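PDB 3FYM: putative uncharacterized protein from Staphylococcus aureus subsp. aureus Mu50, which is of unknown function but is probably a membrane protein that binds DNA through an N-terminal helix-turn-helix domain. Local coordinates for residues Gly10-Leu15 / His35-Glu40; Thr18-Glu23 / Ile28-Leu33; Leu33-Ile36 / Asp42-Pro45; Asn46-Glu51 / Ser78-Trp83; Phe53-Ala58 / Glu64-Ile69. All blocks are in the same frame, centred on the assembly; numbering follows the deposited sequence.

Interaction 1. Residues Gly10-Leu15 / His35-Glu40; sequences GRRERL and HIENNE. With ZN (zinc ion), chain B.
Arg12 of helix 4-14 and Glu37, in the last turn of helix 30-37, form a buried salt bridge inside the helix-turn-helix domain. Their side chains cross at about a right angle, yet the flat ends lie almost in one plane, 9° apart. The guanidinium meets the carboxylate side-on: Arg12 NE donates to Glu37 OE2 at 2.7 Å and Arg12 NH1 to Glu37 OE1 at 3.0 Å, both nearly straight and both on the syn lone pairs. A bend about the CG-CD bond of Arg12 (chi3 62°) turns that edge toward the acid. Tyr57 OH also bonds Glu37 OE2 and Arg12 NH2 reaches Met17 O, which should fix the rotation of both groups and probably favours their charged forms. Beyond Glu37 the helix ends in a Schellman motif with Asn39, at positive phi, as its C-prime residue. Two residues before Glu37 and directed away from Arg12, His35 binds the zinc ion through NE2, while its ND1 donates to Glu40 OE1 at 2.8 Å in the plane of the ring.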
# COMPACT_ATOMS: atom_id res chain seq x y z
N GLY A 10 9.41 -4.83 -0.46
CA GLY A 10 10.80 -4.88 -0.75
C GLY A 10 11.50 -3.64 -0.24
O GLY A 10 12.59 -3.67 0.36
N ARG A 11 10.93 -2.46 -0.52
CA ARG A 11 11.47 -1.23 -0.05
C ARG A 11 11.49 -1.14 1.47
O ARG A 11 12.50 -0.73 2.06
CB ARG A 11 10.70 -0.05 -0.63
CG ARG A 11 11.14 1.32 -0.14
CD ARG A 11 12.56 1.67 -0.48
NE ARG A 11 12.83 3.04 0.03
CZ ARG A 11 13.98 3.69 -0.06
NH1 ARG A 11 15.01 3.09 -0.64
NH2 ARG A 11 14.09 4.91 0.46
N ARG A 12 10.41 -1.53 2.11
CA ARG A 12 10.35 -1.56 3.56
C ARG A 12 11.50 -2.42 4.11
O ARG A 12 12.17 -2.01 5.06
CB ARG A 12 9.00 -2.10 4.04
CG ARG A 12 8.92 -2.15 5.58
CD ARG A 12 7.61 -2.74 6.04
NE ARG A 12 7.23 -4.07 5.73
CZ ARG A 12 7.72 -5.21 6.24
NH1 ARG A 12 7.16 -6.36 5.88
NH2 ARG A 12 8.73 -5.16 7.09
N GLU A 13 11.72 -3.57 3.49
CA GLU A 13 12.74 -4.50 4.00
C GLU A 13 14.12 -3.90 3.74
O GLU A 13 14.96 -4.03 4.63
CB GLU A 13 12.54 -5.85 3.40
CG GLU A 13 11.30 -6.60 3.85
CD GLU A 13 11.20 -7.98 3.24
OE1 GLU A 13 10.96 -8.05 2.03
OE2 GLU A 13 11.33 -8.94 4.01
N ARG A 14 14.34 -3.30 2.59
CA ARG A 14 15.65 -2.63 2.34
C ARG A 14 15.94 -1.51 3.30
O ARG A 14 17.12 -1.30 3.63
CB ARG A 14 15.66 -2.04 0.93
CG ARG A 14 15.74 -3.19 -0.06
CD ARG A 14 15.98 -2.64 -1.44
NE ARG A 14 15.00 -1.73 -2.02
CZ ARG A 14 13.89 -2.13 -2.65
NH1 ARG A 14 13.17 -1.16 -3.11
NH2 ARG A 14 13.57 -3.40 -2.81
N LEU A 15 14.93 -0.84 3.83
CA LEU A 15 15.08 0.20 4.83
C LEU A 15 15.28 -0.41 6.21
O LEU A 15 15.56 0.37 7.15
CB LEU A 15 13.88 1.12 4.85
CG LEU A 15 13.73 2.05 3.63
CD1 LEU A 15 12.33 2.67 3.61
CD2 LEU A 15 14.81 3.08 3.62
N HIS A 35 -2.05 -6.95 4.28
CA HIS A 35 -2.92 -7.17 3.11
C HIS A 35 -2.39 -6.43 1.89
O HIS A 35 -2.32 -7.03 0.79
CB HIS A 35 -4.36 -6.80 3.38
CG HIS A 35 -5.09 -7.66 4.35
ND1 HIS A 35 -4.97 -9.04 4.34
CD2 HIS A 35 -5.96 -7.39 5.30
CE1 HIS A 35 -5.76 -9.52 5.31
NE2 HIS A 35 -6.41 -8.54 5.93
N ILE A 36 -1.98 -5.18 2.04
CA ILE A 36 -1.43 -4.48 0.85
C ILE A 36 -0.19 -5.16 0.32
O ILE A 36 -0.04 -5.31 -0.88
CB ILE A 36 -1.19 -3.01 1.22
CG1 ILE A 36 -2.51 -2.38 1.64
CG2 ILE A 36 -0.49 -2.27 0.08
CD1 ILE A 36 -2.43 -1.13 2.44
N GLU A 37 0.72 -5.59 1.21
CA GLU A 37 1.98 -6.20 0.76
C GLU A 37 1.71 -7.48 -0.04
O GLU A 37 2.53 -7.86 -0.86
CB GLU A 37 2.91 -6.52 1.95
CG GLU A 37 3.45 -5.27 2.59
CD GLU A 37 4.45 -5.47 3.71
OE1 GLU A 37 4.63 -6.59 4.20
OE2 GLU A 37 5.05 -4.43 4.11
N ASN A 38 0.57 -8.11 0.26
CA ASN A 38 0.18 -9.36 -0.38
C ASN A 38 -0.86 -9.16 -1.47
O ASN A 38 -1.40 -10.16 -1.99
CB ASN A 38 -0.26 -10.37 0.68
CG ASN A 38 0.99 -10.74 1.48
OD1 ASN A 38 1.29 -10.19 2.56
ND2 ASN A 38 1.85 -11.57 0.98
N ASN A 39 -1.14 -7.92 -1.86
CA ASN A 39 -2.15 -7.63 -2.91
C ASN A 39 -3.53 -8.19 -2.53
O ASN A 39 -4.35 -8.47 -3.40
CB ASN A 39 -1.72 -8.05 -4.30
CG ASN A 39 -0.84 -7.02 -5.02
OD1 ASN A 39 0.13 -6.55 -4.47
ND2 ASN A 39 -1.15 -6.73 -6.27
N GLU A 40 -3.81 -8.28 -1.24
CA GLU A 40 -5.07 -8.80 -0.73
C GLU A 40 -6.08 -7.68 -0.56
O GLU A 40 -6.65 -7.44 0.52
CB GLU A 40 -4.84 -9.53 0.60
CG GLU A 40 -4.03 -10.81 0.44
CD GLU A 40 -3.48 -11.39 1.72
OE1 GLU A 40 -3.42 -10.70 2.76
OE2 GLU A 40 -3.05 -12.58 1.67
ZN ZN B . -7.79 -8.88 7.31
O HOH W 1 -9.58 -8.31 6.65

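Interaction 2. Residues Thr18-Glu23 / Ile28-Leu33. With ZN (zinc ion), chain B.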
# COMPACT_ATOMS: atom_id res chain seq x y z
N THR A 18 10.38 -2.22 10.30
CA THR A 18 9.40 -3.27 10.68
C THR A 18 7.98 -2.78 10.37
O THR A 18 7.71 -1.60 10.15
CB THR A 18 9.52 -3.69 12.11
OG1 THR A 18 9.23 -2.49 12.80
CG2 THR A 18 10.86 -4.05 12.64
N LEU A 19 7.06 -3.74 10.32
CA LEU A 19 5.63 -3.45 10.22
C LEU A 19 5.15 -2.57 11.35
O LEU A 19 4.34 -1.70 11.15
CB LEU A 19 4.80 -4.70 10.11
CG LEU A 19 4.91 -5.44 8.79
CD1 LEU A 19 4.38 -6.84 8.97
CD2 LEU A 19 4.19 -4.69 7.69
N THR A 20 5.72 -2.83 12.56
CA THR A 20 5.33 -1.97 13.67
C THR A 20 5.62 -0.50 13.46
O THR A 20 4.86 0.42 13.68
CB THR A 20 6.03 -2.47 14.98
OG1 THR A 20 5.70 -3.82 15.20
CG2 THR A 20 5.59 -1.62 16.16
N GLU A 21 6.77 -0.14 13.02
CA GLU A 21 7.28 1.13 12.62
C GLU A 21 6.41 1.70 11.49
O GLU A 21 6.02 2.85 11.56
CB GLU A 21 8.77 1.07 12.21
N LEU A 22 6.12 0.88 10.48
CA LEU A 22 5.31 1.41 9.38
C LEU A 22 3.91 1.75 9.83
O LEU A 22 3.35 2.74 9.37
CB LEU A 22 5.35 0.39 8.22
CG LEU A 22 4.65 0.88 6.94
CD1 LEU A 22 5.33 2.13 6.35
CD2 LEU A 22 4.65 -0.22 5.92
N GLU A 23 3.35 0.95 10.73
CA GLU A 23 2.02 1.31 11.28
C GLU A 23 2.09 2.62 12.02
O GLU A 23 1.19 3.47 11.88
CB GLU A 23 1.56 0.19 12.22
CG GLU A 23 0.28 0.42 13.02
CD GLU A 23 -0.01 -0.81 13.84
OE1 GLU A 23 -0.68 -1.71 13.52
OE2 GLU A 23 0.58 -1.05 14.98
N ILE A 28 -2.07 3.28 9.52
CA ILE A 28 -2.62 2.12 8.91
C ILE A 28 -2.23 0.92 9.80
O ILE A 28 -1.09 0.59 10.05
CB ILE A 28 -2.19 1.89 7.46
CG1 ILE A 28 -2.45 3.13 6.59
CG2 ILE A 28 -2.91 0.68 6.89
CD1 ILE A 28 -1.76 3.07 5.24
N LYS A 29 -3.26 0.17 10.19
CA LYS A 29 -3.04 -0.99 11.05
C LYS A 29 -2.24 -2.05 10.32
O LYS A 29 -2.40 -2.28 9.11
CB LYS A 29 -4.36 -1.60 11.51
CG LYS A 29 -5.02 -0.84 12.66
CD LYS A 29 -6.27 -1.56 13.12
CE LYS A 29 -7.04 -0.81 14.21
NZ LYS A 29 -6.99 -1.62 15.47
N ARG A 30 -1.41 -2.77 11.07
CA ARG A 30 -0.51 -3.77 10.50
C ARG A 30 -1.27 -4.79 9.68
O ARG A 30 -0.75 -5.22 8.67
CB ARG A 30 0.45 -4.48 11.50
CG ARG A 30 -0.21 -5.38 12.42
CD ARG A 30 0.75 -5.95 13.41
NE ARG A 30 1.96 -6.67 13.01
CZ ARG A 30 3.21 -6.29 13.17
NH1 ARG A 30 3.51 -5.11 13.64
NH2 ARG A 30 4.20 -7.12 12.78
N GLU A 31 -2.45 -5.21 10.12
CA GLU A 31 -3.22 -6.18 9.33
C GLU A 31 -3.39 -5.69 7.91
O GLU A 31 -3.28 -6.45 6.94
CB GLU A 31 -4.58 -6.41 9.98
CG GLU A 31 -5.52 -7.26 9.17
CD GLU A 31 -6.94 -7.35 9.67
OE1 GLU A 31 -7.23 -6.81 10.75
OE2 GLU A 31 -7.81 -7.94 8.98
N MET A 32 -3.75 -4.42 7.77
CA MET A 32 -4.02 -3.85 6.48
C MET A 32 -2.75 -3.63 5.68
O MET A 32 -2.74 -3.84 4.47
CB MET A 32 -4.83 -2.56 6.61
CG MET A 32 -6.08 -2.72 7.44
SD MET A 32 -7.12 -4.07 6.84
CE MET A 32 -8.21 -4.27 8.28
N LEU A 33 -1.65 -3.25 6.35
CA LEU A 33 -0.37 -3.16 5.67
C LEU A 33 0.02 -4.52 5.09
O LEU A 33 0.51 -4.58 3.95
CB LEU A 33 0.73 -2.67 6.64
CG LEU A 33 0.54 -1.22 7.12
CD1 LEU A 33 1.52 -0.89 8.25
CD2 LEU A 33 0.72 -0.20 5.99
ZN ZN B . -7.79 -8.88 7.31
O HOH W 2 2.08 -3.36 15.54
O HOH W 1 -9.58 -8.31 6.65
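The backbones of 18-23 and 28-33 come nearest at Glu23 and Ile28, whose CA atoms are 5.3 Å apart, and Ile28 O lies close enough to Glu23 CA for a CA-H...O contact. From there the two helical segments are joined by a polar outer side and an apolar inner one. Glu23 reaches across to the start of helix 30-37, where its OE1 accepts from Arg30 N at 2.8 Å on the anti side of the carboxylate, beside the N-cap residue Lys29. Arg30 returns the reach: with CG in the crowded position between backbone N and carbonyl carbon (chi1 70°), its chain runs back over helix 19-26. There the guanidinium lays one face on Leu19 CB, 3.7 Å from Arg30 NH2, and Arg30 NH1 donates to Thr20 OG1 at 3.0 Å, a bent bond tilted from the guanidinium plane. A water links Arg30 NH1 to Glu23 OE2, joining the two charged groups without direct contact. On the inner side Leu33 fits between Leu19 and Leu22: its CD1 lies 3.8 Å from Leu22 CG, and its CB faces Leu19 CD2 at 4.1 Å. Tyr57 of helix 50-60 covers Leu22 and Leu33. Two short helices joined by a tight turn and packed through an apolar inner face form the helix-turn-helix motif; by analogy helix 30-37 is probably the recognition helix.

Interaction 3. Residues Leu33-Ile36 / Asp42-Pro45; sequences LVHI and DQLP. With ZN (zinc ion), chain B.
His35 meets both Gln43 and Leu44 of the loop that follows helix 30-37. Nearest its backbone, His35 CB touches Leu44 CD2 at 4.0 Å. Farther out, the imidazole lies with one face under Gln43: Gln43 CB stands 3.6 Å from the centroid of the His35 ring and 8° off the normal, a CH-pi contact over the centre of the ring. The chain then leads outward past the CE1 side, where Gln43 NE2 comes to 3.0 Å from His35 CE1, with no hydrogen bond, and the amide plane is turned 54° from the ring. Ile36, next along, packs on Phe53 and Ile54 of helix 50-60. The zinc ion on His35 is also held by Glu31, one helical turn earlier, and by a water that donates to Gln43 O at 2.6 Å. Gln43 thus backs two ligands of the metal, the ring by its CB and the water by its carbonyl. With Glu40 on ND1, this would fix the imidazole's rotation, and the metal would probably polarise the bound water toward Gln43 O.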
# COMPACT_ATOMS: atom_id res chain seq x y z
N LEU A 33 -1.65 -3.25 6.35
CA LEU A 33 -0.37 -3.16 5.67
C LEU A 33 0.02 -4.52 5.09
O LEU A 33 0.51 -4.58 3.95
CB LEU A 33 0.73 -2.67 6.64
CG LEU A 33 0.54 -1.22 7.12
CD1 LEU A 33 1.52 -0.89 8.25
CD2 LEU A 33 0.72 -0.20 5.99
N VAL A 34 -0.14 -5.60 5.83
CA VAL A 34 0.16 -6.94 5.31
C VAL A 34 -0.73 -7.29 4.18
O VAL A 34 -0.30 -7.86 3.18
CB VAL A 34 0.15 -7.96 6.46
CG1 VAL A 34 0.29 -9.38 5.92
CG2 VAL A 34 1.30 -7.66 7.45
N HIS A 35 -2.05 -6.95 4.28
CA HIS A 35 -2.92 -7.17 3.11
C HIS A 35 -2.39 -6.43 1.89
O HIS A 35 -2.32 -7.03 0.79
CB HIS A 35 -4.36 -6.80 3.38
CG HIS A 35 -5.09 -7.66 4.35
ND1 HIS A 35 -4.97 -9.04 4.34
CD2 HIS A 35 -5.96 -7.39 5.30
CE1 HIS A 35 -5.76 -9.52 5.31
NE2 HIS A 35 -6.41 -8.54 5.93
N ILE A 36 -1.98 -5.18 2.04
CA ILE A 36 -1.43 -4.48 0.85
C ILE A 36 -0.19 -5.16 0.32
O ILE A 36 -0.04 -5.31 -0.88
CB ILE A 36 -1.19 -3.01 1.22
CG1 ILE A 36 -2.51 -2.38 1.64
CG2 ILE A 36 -0.49 -2.27 0.08
CD1 ILE A 36 -2.43 -1.13 2.44
N ASP A 42 -9.10 -7.26 -1.54
CA ASP A 42 -10.47 -7.63 -1.16
C ASP A 42 -10.59 -7.95 0.34
O ASP A 42 -11.72 -8.14 0.81
CB ASP A 42 -10.97 -8.82 -1.97
CG ASP A 42 -10.11 -10.01 -1.97
OD1 ASP A 42 -9.10 -10.09 -1.29
OD2 ASP A 42 -10.37 -10.93 -2.77
N GLN A 43 -9.49 -8.00 1.06
CA GLN A 43 -9.53 -8.20 2.50
C GLN A 43 -9.50 -6.86 3.25
O GLN A 43 -9.55 -6.86 4.49
CB GLN A 43 -8.41 -9.13 2.92
CG GLN A 43 -8.50 -10.47 2.21
CD GLN A 43 -7.55 -11.51 2.74
OE1 GLN A 43 -7.03 -12.31 1.94
NE2 GLN A 43 -7.41 -11.63 4.03
N LEU A 44 -9.45 -5.74 2.56
CA LEU A 44 -9.59 -4.46 3.21
C LEU A 44 -11.08 -4.21 3.50
O LEU A 44 -11.90 -4.42 2.61
CB LEU A 44 -9.06 -3.36 2.33
CG LEU A 44 -7.57 -3.47 1.95
CD1 LEU A 44 -7.23 -2.39 0.94
CD2 LEU A 44 -6.65 -3.48 3.16
N PRO A 45 -11.43 -3.73 4.68
CA PRO A 45 -12.86 -3.46 4.93
C PRO A 45 -13.48 -2.52 3.92
O PRO A 45 -14.64 -2.73 3.54
CB PRO A 45 -12.84 -2.88 6.34
CG PRO A 45 -11.69 -3.58 6.99
CD PRO A 45 -10.63 -3.60 5.91
ZN ZN B . -7.79 -8.88 7.31
O HOH W 1 -9.58 -8.31 6.65

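Interaction 4. Residues Asn46-Glu51 / Ser78-Trp83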
# COMPACT_ATOMS: atom_id res chain seq x y z
N ASN A 46 -12.74 -1.49 3.52
CA ASN A 46 -13.18 -0.58 2.47
C ASN A 46 -12.14 -0.60 1.38
O ASN A 46 -11.09 0.05 1.47
CB ASN A 46 -13.43 0.83 2.98
CG ASN A 46 -14.10 1.67 1.93
OD1 ASN A 46 -14.06 1.34 0.74
ND2 ASN A 46 -14.75 2.76 2.36
N LYS A 47 -12.39 -1.39 0.33
CA LYS A 47 -11.46 -1.56 -0.77
C LYS A 47 -11.22 -0.28 -1.51
O LYS A 47 -10.21 -0.11 -2.20
CB LYS A 47 -11.97 -2.66 -1.66
CG LYS A 47 -11.01 -3.12 -2.75
CD LYS A 47 -11.58 -4.06 -3.74
CE LYS A 47 -12.31 -5.21 -3.50
NZ LYS A 47 -12.75 -5.72 -4.86
N ASN A 48 -12.17 0.68 -1.42
CA ASN A 48 -11.96 1.97 -2.04
C ASN A 48 -10.74 2.72 -1.53
O ASN A 48 -10.25 3.61 -2.23
CB ASN A 48 -13.17 2.89 -1.83
CG ASN A 48 -14.35 2.45 -2.67
OD1 ASN A 48 -14.17 1.83 -3.71
ND2 ASN A 48 -15.49 2.89 -2.23
N TYR A 49 -10.30 2.37 -0.33
CA TYR A 49 -9.11 2.98 0.29
C TYR A 49 -7.80 2.39 -0.19
O TYR A 49 -6.76 2.81 0.26
CB TYR A 49 -9.21 2.90 1.82
CG TYR A 49 -10.36 3.59 2.46
CD1 TYR A 49 -10.69 3.25 3.79
CD2 TYR A 49 -11.14 4.51 1.81
CE1 TYR A 49 -11.74 3.85 4.42
CE2 TYR A 49 -12.21 5.12 2.48
CZ TYR A 49 -12.50 4.79 3.78
OH TYR A 49 -13.58 5.36 4.45
N SER A 50 -7.86 1.39 -1.09
CA SER A 50 -6.62 0.73 -1.52
C SER A 50 -5.58 1.71 -2.00
O SER A 50 -4.40 1.65 -1.57
CB SER A 50 -6.93 -0.29 -2.62
OG SER A 50 -7.71 -1.37 -2.23
N GLU A 51 -5.95 2.58 -2.92
CA GLU A 51 -4.98 3.56 -3.43
C GLU A 51 -4.47 4.46 -2.34
O GLU A 51 -3.26 4.72 -2.27
CB GLU A 51 -5.60 4.37 -4.58
CG GLU A 51 -4.60 5.36 -5.12
CD GLU A 51 -5.04 6.11 -6.34
OE1 GLU A 51 -6.03 5.82 -6.97
OE2 GLU A 51 -4.33 7.00 -6.74
N SER A 78 -9.29 0.93 -8.10
CA SER A 78 -9.52 2.36 -7.99
C SER A 78 -10.76 2.62 -7.13
O SER A 78 -11.64 1.81 -6.95
CB SER A 78 -9.65 3.02 -9.37
OG SER A 78 -10.77 2.45 -10.08
N ASN A 79 -10.83 3.83 -6.63
CA ASN A 79 -11.90 4.32 -5.75
C ASN A 79 -13.19 4.38 -6.54
O ASN A 79 -13.34 5.18 -7.47
CB ASN A 79 -11.49 5.70 -5.27
CG ASN A 79 -12.51 6.34 -4.38
OD1 ASN A 79 -13.40 5.68 -3.84
ND2 ASN A 79 -12.34 7.68 -4.19
N GLN A 80 -14.16 3.54 -6.17
CA GLN A 80 -15.45 3.40 -6.87
C GLN A 80 -16.47 4.36 -6.34
O GLN A 80 -17.63 4.00 -6.04
CB GLN A 80 -15.88 1.93 -6.82
CG GLN A 80 -15.04 1.02 -7.66
CD GLN A 80 -15.49 0.98 -9.11
OE1 GLN A 80 -16.55 1.45 -9.49
NE2 GLN A 80 -14.58 0.37 -9.85
N ALA A 81 -16.11 5.66 -6.36
CA ALA A 81 -16.96 6.73 -5.79
C ALA A 81 -17.94 7.23 -6.81
O ALA A 81 -17.91 8.33 -7.33
CB ALA A 81 -16.05 7.84 -5.25
N GLU A 82 -18.89 6.35 -7.15
CA GLU A 82 -19.73 6.58 -8.29
C GLU A 82 -20.92 7.47 -7.94
O GLU A 82 -21.29 8.36 -8.72
CB GLU A 82 -20.17 5.23 -8.86
CG GLU A 82 -20.31 5.22 -10.34
CD GLU A 82 -20.76 5.66 -11.59
OE1 GLU A 82 -20.52 4.81 -12.55
OE2 GLU A 82 -21.52 6.64 -11.73
N TRP A 83 -21.56 7.18 -6.81
CA TRP A 83 -22.81 7.87 -6.44
C TRP A 83 -22.61 8.57 -5.11
O TRP A 83 -22.37 7.84 -4.15
CB TRP A 83 -23.98 6.88 -6.47
CG TRP A 83 -23.92 6.14 -7.79
CD1 TRP A 83 -23.60 4.81 -7.89
CD2 TRP A 83 -24.13 6.63 -9.12
NE1 TRP A 83 -23.62 4.42 -9.22
CE2 TRP A 83 -23.95 5.52 -9.97
CE3 TRP A 83 -24.47 7.85 -9.71
CZ2 TRP A 83 -24.09 5.63 -11.35
CZ3 TRP A 83 -24.62 7.97 -11.09
CH2 TRP A 83 -24.42 6.84 -11.90
O HOH W 3 -8.49 5.50 -7.08
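Asn48 meets Asn79 and the backbone of Gln80 in the close part of this surface contact, with the CA atoms of Asn48 and Asn79 only 4.4 Å apart. In the conformer of Asn48 described, one of two, Gln80 N donates to Asn48 OD1 at 3.0 Å; the bond is nearly straight at the hydrogen (166°), but the donor stands above the carbonyl plane rather than on a lone pair. The Asn79 side chain crosses Asn48 at about a right angle, bringing Asn79 OD1 to 3.4 Å from Asn48 CB, with the two amide planes 59° apart. Asn79 CG is anti to the backbone N (chi1 179°), which carries the amide back over Asn48. The other side is looser and wet: Glu51 and Asn79 meet through a water that donates to Glu51 OE1 and accepts from Asn79 N. Within 46-51, Asn46 OD1 accepts from Asn48 N in an Asx turn, which would position Asn48. The chain after helix 65-71 is pinned at Asn79-Gln80 to the turn that leads into helix 50-60, and beyond Gln80 it leads away.

Interaction 5. Residues Phe53-Ala58 / Glu64-Ile69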
# COMPACT_ATOMS: atom_id res chain seq x y z
N PHE A 53 -4.18 3.93 0.84
CA PHE A 53 -3.25 3.18 1.69
C PHE A 53 -1.89 3.02 1.00
O PHE A 53 -0.83 3.20 1.62
CB PHE A 53 -3.79 1.83 2.07
CG PHE A 53 -4.94 1.79 3.00
CD1 PHE A 53 -5.75 0.68 3.09
CD2 PHE A 53 -5.25 2.83 3.83
CE1 PHE A 53 -6.75 0.56 4.02
CE2 PHE A 53 -6.27 2.70 4.79
CZ PHE A 53 -7.02 1.58 4.86
N ILE A 54 -1.91 2.62 -0.28
CA ILE A 54 -0.66 2.51 -1.04
C ILE A 54 0.07 3.83 -1.04
O ILE A 54 1.29 3.87 -0.90
CB ILE A 54 -0.97 2.00 -2.46
CG1 ILE A 54 -1.37 0.52 -2.45
CG2 ILE A 54 0.21 2.22 -3.40
CD1 ILE A 54 -2.02 0.06 -3.73
N ARG A 55 -0.64 4.92 -1.26
CA ARG A 55 -0.05 6.25 -1.31
C ARG A 55 0.64 6.62 0.00
O ARG A 55 1.77 7.14 -0.00
CB ARG A 55 -1.13 7.27 -1.66
CG ARG A 55 -0.71 8.68 -1.75
CD ARG A 55 -1.86 9.60 -2.18
NE ARG A 55 -2.38 9.17 -3.51
CZ ARG A 55 -1.76 9.46 -4.66
NH1 ARG A 55 -2.25 8.99 -5.76
NH2 ARG A 55 -0.68 10.19 -4.67
N LYS A 56 -0.01 6.35 1.12
CA LYS A 56 0.59 6.70 2.40
C LYS A 56 1.81 5.84 2.67
O LYS A 56 2.84 6.33 3.14
CB LYS A 56 -0.47 6.56 3.49
CG LYS A 56 0.06 7.03 4.83
CD LYS A 56 0.50 8.48 4.84
CE LYS A 56 0.93 8.96 6.21
NZ LYS A 56 1.11 10.44 6.19
N TYR A 57 1.71 4.53 2.40
CA TYR A 57 2.86 3.63 2.52
C TYR A 57 4.01 4.16 1.69
O TYR A 57 5.14 4.36 2.18
CB TYR A 57 2.39 2.23 2.19
CG TYR A 57 3.29 1.07 2.41
CD1 TYR A 57 4.69 1.11 2.36
CD2 TYR A 57 2.74 -0.19 2.62
CE1 TYR A 57 5.47 0.04 2.54
CE2 TYR A 57 3.53 -1.33 2.80
CZ TYR A 57 4.89 -1.23 2.75
OH TYR A 57 5.72 -2.27 2.93
N ALA A 58 3.76 4.35 0.39
CA ALA A 58 4.79 4.81 -0.54
C ALA A 58 5.46 6.06 -0.03
O ALA A 58 6.68 6.22 -0.04
CB ALA A 58 4.21 5.00 -1.92
N GLU A 64 7.78 7.50 -4.93
CA GLU A 64 6.86 8.47 -5.51
C GLU A 64 5.52 7.74 -5.79
O GLU A 64 5.51 6.79 -6.58
CB GLU A 64 7.45 9.10 -6.75
CG GLU A 64 6.73 10.39 -7.16
CD GLU A 64 5.33 10.18 -7.77
OE1 GLU A 64 4.29 10.62 -7.24
OE2 GLU A 64 5.20 9.41 -8.69
N PRO A 65 4.43 8.19 -5.21
CA PRO A 65 3.21 7.35 -5.28
C PRO A 65 2.52 7.33 -6.61
O PRO A 65 2.04 6.27 -7.01
CB PRO A 65 2.32 7.95 -4.18
CG PRO A 65 2.79 9.32 -4.07
CD PRO A 65 4.28 9.25 -4.20
N ASN A 66 2.35 8.46 -7.29
CA ASN A 66 1.56 8.45 -8.50
C ASN A 66 2.14 7.50 -9.56
O ASN A 66 1.40 6.79 -10.23
CB ASN A 66 1.40 9.83 -9.10
CG ASN A 66 0.50 10.74 -8.31
OD1 ASN A 66 -0.27 10.32 -7.44
ND2 ASN A 66 0.57 12.01 -8.66
N GLN A 67 3.46 7.52 -9.71
CA GLN A 67 4.00 6.69 -10.79
C GLN A 67 4.05 5.23 -10.35
O GLN A 67 3.94 4.36 -11.19
CB GLN A 67 5.27 7.16 -11.43
CG GLN A 67 6.41 6.90 -10.52
CD GLN A 67 7.75 7.59 -10.87
OE1 GLN A 67 7.81 8.45 -11.76
NE2 GLN A 67 8.79 7.34 -10.14
N LEU A 68 4.15 4.90 -9.03
CA LEU A 68 3.99 3.51 -8.58
C LEU A 68 2.60 3.02 -8.91
O LEU A 68 2.43 1.92 -9.45
CB LEU A 68 4.24 3.46 -7.07
CG LEU A 68 4.07 2.06 -6.45
CD1 LEU A 68 5.24 1.15 -6.85
CD2 LEU A 68 3.92 2.12 -4.92
N ILE A 69 1.59 3.81 -8.55
CA ILE A 69 0.19 3.44 -8.80
C ILE A 69 -0.04 3.23 -10.30
O ILE A 69 -0.64 2.25 -10.72
CB ILE A 69 -0.74 4.46 -8.13
CG1 ILE A 69 -0.63 4.37 -6.61
CG2 ILE A 69 -2.18 4.30 -8.62
CD1 ILE A 69 -1.02 5.63 -5.89
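With CG anti to the backbone N (chi1 180°) and the chain bent at chi3 (-59°), Arg55 brings its guanidinium over the start of helix 65-71, where Asn66 and Ile69 receive it. The grip is end-on: Arg55 NH1 and NH2 both donate to Asn66 OD1, at 2.9 and 2.8 Å. That oxygen lies in the guanidinium plane, and the amide plane is turned steeply against the guanidinium; NH1 approaches nearly along the C=O axis and NH2 is tilted from the carbonyl plane. Ile69 CD1 rests over one face of the guanidinium, 3.6 Å from Arg55 NH1, and Pro65 CG packs obliquely against NH2. Arg55 NH1 also forms a salt bridge with Glu51, which ties the charged group to its own helix. Deeper in, Ile54 CG2 touches Leu68 CD2 and Ile69 CG1, each at 4.0 Å, and Ala58 CB lies 4.2 Å from both Pro65 CB and Leu68 CD2. Glu64 caps helix 65-71, its two carboxylate oxygens accepting from Asn66 N and Gln67 N. Leu68 also packs on Val4 and Leu8 of helix 4-14. The segment axes approach to 9.6 Å at 128°, an inclined helix pair that closes the five-helix bundle of this helix-turn-helix domain around its hydrophobic core.

In the fold
Interactions 1, 2 and 3 all use helix 30-37: the first ties it to helix 4-14, the second to helix 19-26 and the third to the loop that follows it. Their centres lie 10 to 12 Å apart, and each includes part of the zinc site. Interactions 4 and 5 come later in the chain and share helix 50-60, with the segments of interaction 5 lying between those of interaction 4. The two groups meet through Tyr57, Phe53 and Ile54, which pack on residues of interactions 1 to 3. Helix 50-60 therefore joins the putative DNA-binding helices to helix 65-71, while interaction 4, about 21 Å from interactions 1 and 2 between centres, holds the last modelled residues at the periphery.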